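Local coordinates for Slr1964 protein (Synechocystis sp., PDB 4JDX) that speeds the return of the orange carotenoid protein from its red to its orange form, so that fluorescence recovers after non-photochemical quenching, at residues A25-A30 against F82-L87. Residues are numbered along the deposited sequence; the frame is centred on the assembly and turned at random.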
loop_
_atom_site.group_PDB
_atom_site.type_symbol
_atom_site.label_atom_id
_atom_site.label_comp_id
_atom_site.label_asym_id
_atom_site.label_seq_id
_atom_site.Cartn_x
_atom_site.Cartn_y
_atom_site.Cartn_z
ATOM N N ALA A 25 6.013 -27.004 9.212
ATOM C CA ALA A 25 7.330 -26.606 8.738
ATOM C C ALA A 25 7.257 -26.245 7.261
ATOM O O ALA A 25 7.979 -25.365 6.787
ATOM C CB ALA A 25 8.335 -27.727 8.967
ATOM N N LEU A 26 6.373 -26.922 6.538
ATOM C CA LEU A 26 6.210 -26.679 5.112
ATOM C C LEU A 26 5.401 -25.405 4.878
ATOM O O LEU A 26 5.637 -24.678 3.914
ATOM C CB LEU A 26 5.535 -27.872 4.436
ATOM C CG LEU A 26 5.319 -27.720 2.930
ATOM C CD1 LEU A 26 6.618 -27.303 2.242
ATOM C CD2 LEU A 26 4.775 -29.014 2.339
ATOM N N PHE A 27 4.449 -25.139 5.770
ATOM C CA PHE A 27 3.675 -23.900 5.725
ATOM C C PHE A 27 4.594 -22.693 5.832
ATOM O O PHE A 27 4.530 -21.775 5.018
ATOM C CB PHE A 27 2.657 -23.853 6.869
ATOM C CG PHE A 27 1.290 -24.363 6.499
ATOM C CD1 PHE A 27 1.091 -25.109 5.351
ATOM C CD2 PHE A 27 0.198 -24.081 7.301
ATOM C CE1 PHE A 27 -0.168 -25.570 5.018
ATOM C CE2 PHE A 27 -1.062 -24.538 6.969
ATOM C CZ PHE A 27 -1.244 -25.282 5.827
ATOM N N ARG A 28 5.449 -22.699 6.847
ATOM C CA ARG A 28 6.372 -21.597 7.072
ATOM C C ARG A 28 7.297 -21.418 5.873
ATOM O O ARG A 28 7.580 -20.298 5.459
ATOM C CB ARG A 28 7.187 -21.849 8.340
ATOM C CG ARG A 28 6.349 -21.866 9.608
ATOM C CD ARG A 28 7.218 -21.970 10.849
ATOM N NE ARG A 28 7.748 -23.318 11.040
ATOM C CZ ARG A 28 7.239 -24.228 11.868
ATOM N NH1 ARG A 28 6.173 -23.956 12.611
ATOM N NH2 ARG A 28 7.804 -25.424 11.959
ATOM N N LYS A 29 7.756 -22.534 5.318
ATOM C CA LYS A 29 8.635 -22.512 4.156
ATOM C C LYS A 29 7.950 -21.801 2.990
ATOM O O LYS A 29 8.521 -20.899 2.378
ATOM C CB LYS A 29 8.989 -23.941 3.750
ATOM C CG LYS A 29 10.209 -24.061 2.858
ATOM C CD LYS A 29 10.412 -25.505 2.432
ATOM C CE LYS A 29 11.831 -25.764 1.962
ATOM N NZ LYS A 29 12.667 -26.373 3.037
ATOM N N ALA A 30 6.722 -22.219 2.696
ATOM C CA ALA A 30 5.930 -21.628 1.623
ATOM C C ALA A 30 5.684 -20.151 1.904
ATOM O O ALA A 30 5.768 -19.309 1.009
ATOM C CB ALA A 30 4.603 -22.363 1.485
ATOM N N PHE A 82 -7.206 -28.261 1.396
ATOM C CA PHE A 82 -7.471 -27.300 0.333
ATOM C C PHE A 82 -6.320 -26.308 0.234
ATOM O O PHE A 82 -5.927 -25.902 -0.860
ATOM C CB PHE A 82 -8.782 -26.551 0.605
ATOM C CG PHE A 82 -9.998 -27.444 0.659
ATOM C CD1 PHE A 82 -10.015 -28.662 0.002
ATOM C CD2 PHE A 82 -11.126 -27.062 1.365
ATOM C CE1 PHE A 82 -11.128 -29.479 0.050
ATOM C CE2 PHE A 82 -12.243 -27.878 1.416
ATOM C CZ PHE A 82 -12.243 -29.085 0.758
ATOM N N VAL A 83 -5.774 -25.933 1.386
ATOM C CA VAL A 83 -4.687 -24.963 1.441
ATOM C C VAL A 83 -3.474 -25.481 0.681
ATOM O O VAL A 83 -2.909 -24.773 -0.152
ATOM C CB VAL A 83 -4.275 -24.653 2.898
ATOM C CG1 VAL A 83 -3.043 -23.750 2.933
ATOM C CG2 VAL A 83 -5.434 -24.022 3.663
ATOM N N PHE A 84 -3.076 -26.716 0.966
ATOM C CA PHE A 84 -1.928 -27.317 0.292
ATOM C C PHE A 84 -2.121 -27.342 -1.219
ATOM O O PHE A 84 -1.199 -27.039 -1.977
ATOM C CB PHE A 84 -1.665 -28.730 0.817
ATOM C CG PHE A 84 -0.867 -28.759 2.092
ATOM C CD1 PHE A 84 0.402 -28.217 2.135
ATOM C CD2 PHE A 84 -1.385 -29.327 3.242
ATOM C CE1 PHE A 84 1.138 -28.237 3.302
ATOM C CE2 PHE A 84 -0.649 -29.349 4.411
ATOM C CZ PHE A 84 0.612 -28.804 4.438
ATOM N N ALA A 85 -3.329 -27.689 -1.651
ATOM C CA ALA A 85 -3.662 -27.712 -3.069
ATOM C C ALA A 85 -3.419 -26.340 -3.689
ATOM O O ALA A 85 -2.837 -26.227 -4.769
ATOM C CB ALA A 85 -5.112 -28.129 -3.261
ATOM N N GLN A 86 -3.865 -25.299 -2.994
ATOM C CA GLN A 86 -3.689 -23.928 -3.465
ATOM C C GLN A 86 -2.205 -23.572 -3.550
ATOM O O GLN A 86 -1.743 -23.026 -4.553
ATOM C CB GLN A 86 -4.398 -22.948 -2.532
ATOM C CG GLN A 86 -4.430 -21.520 -3.052
ATOM C CD GLN A 86 -5.287 -21.371 -4.301
ATOM O OE1 GLN A 86 -6.173 -22.187 -4.560
ATOM N NE2 GLN A 86 -5.025 -20.328 -5.082
ATOM N N LEU A 87 -1.468 -23.886 -2.489
ATOM C CA LEU A 87 -0.031 -23.642 -2.439
ATOM C C LEU A 87 0.682 -24.342 -3.587
ATOM O O LEU A 87 1.614 -23.798 -4.180
ATOM C CB LEU A 87 0.542 -24.136 -1.111
ATOM C CG LEU A 87 0.034 -23.412 0.137
ATOM C CD1 LEU A 87 0.586 -24.068 1.398
ATOM C CD2 LEU A 87 0.390 -21.925 0.080
#
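Phe-84 has its CG anti to its own carbonyl carbon (chi1 -83°), and Leu-26 has its CG anti to the backbone N. Phe-27, with chi1 at -94°, sends its ring toward helix 80-89; the local axes of the two helices come no closer than 11.9 Å. CE1 and CD1 of that ring make most of the touches, with CZ at its tip. Its CE1 lies over one face of the Phe-84 ring, offset toward the rim, 3.4 Å from Phe-84 CZ. The two rings meet obliquely, with their planes at 48°. Val-83 CG1 reaches the tip of the same ring, 3.7 Å from Phe-27 CZ. Leu-87 CD1 packs 4.0 Å from Phe-27 CE1 and also borders Ala-30 CB. Leu-26 CD2 lies 3.8 Å from Phe-84 CE1. The interface is apolar throughout and largely buried. An alanine at Phe-84 would remove the ring under Phe-27 CE1 and would probably loosen the packing of both Phe-27 and Leu-26. The contact joins the long helix 17-47 to the short helix 80-89. Val-93, in the loop after helix 80-89, borders Leu-26 and Ala-30. Ile-109 of helix 103-114 packs against Phe-84, so helix 80-89 touches both helix 17-47 and helix 103-114 here.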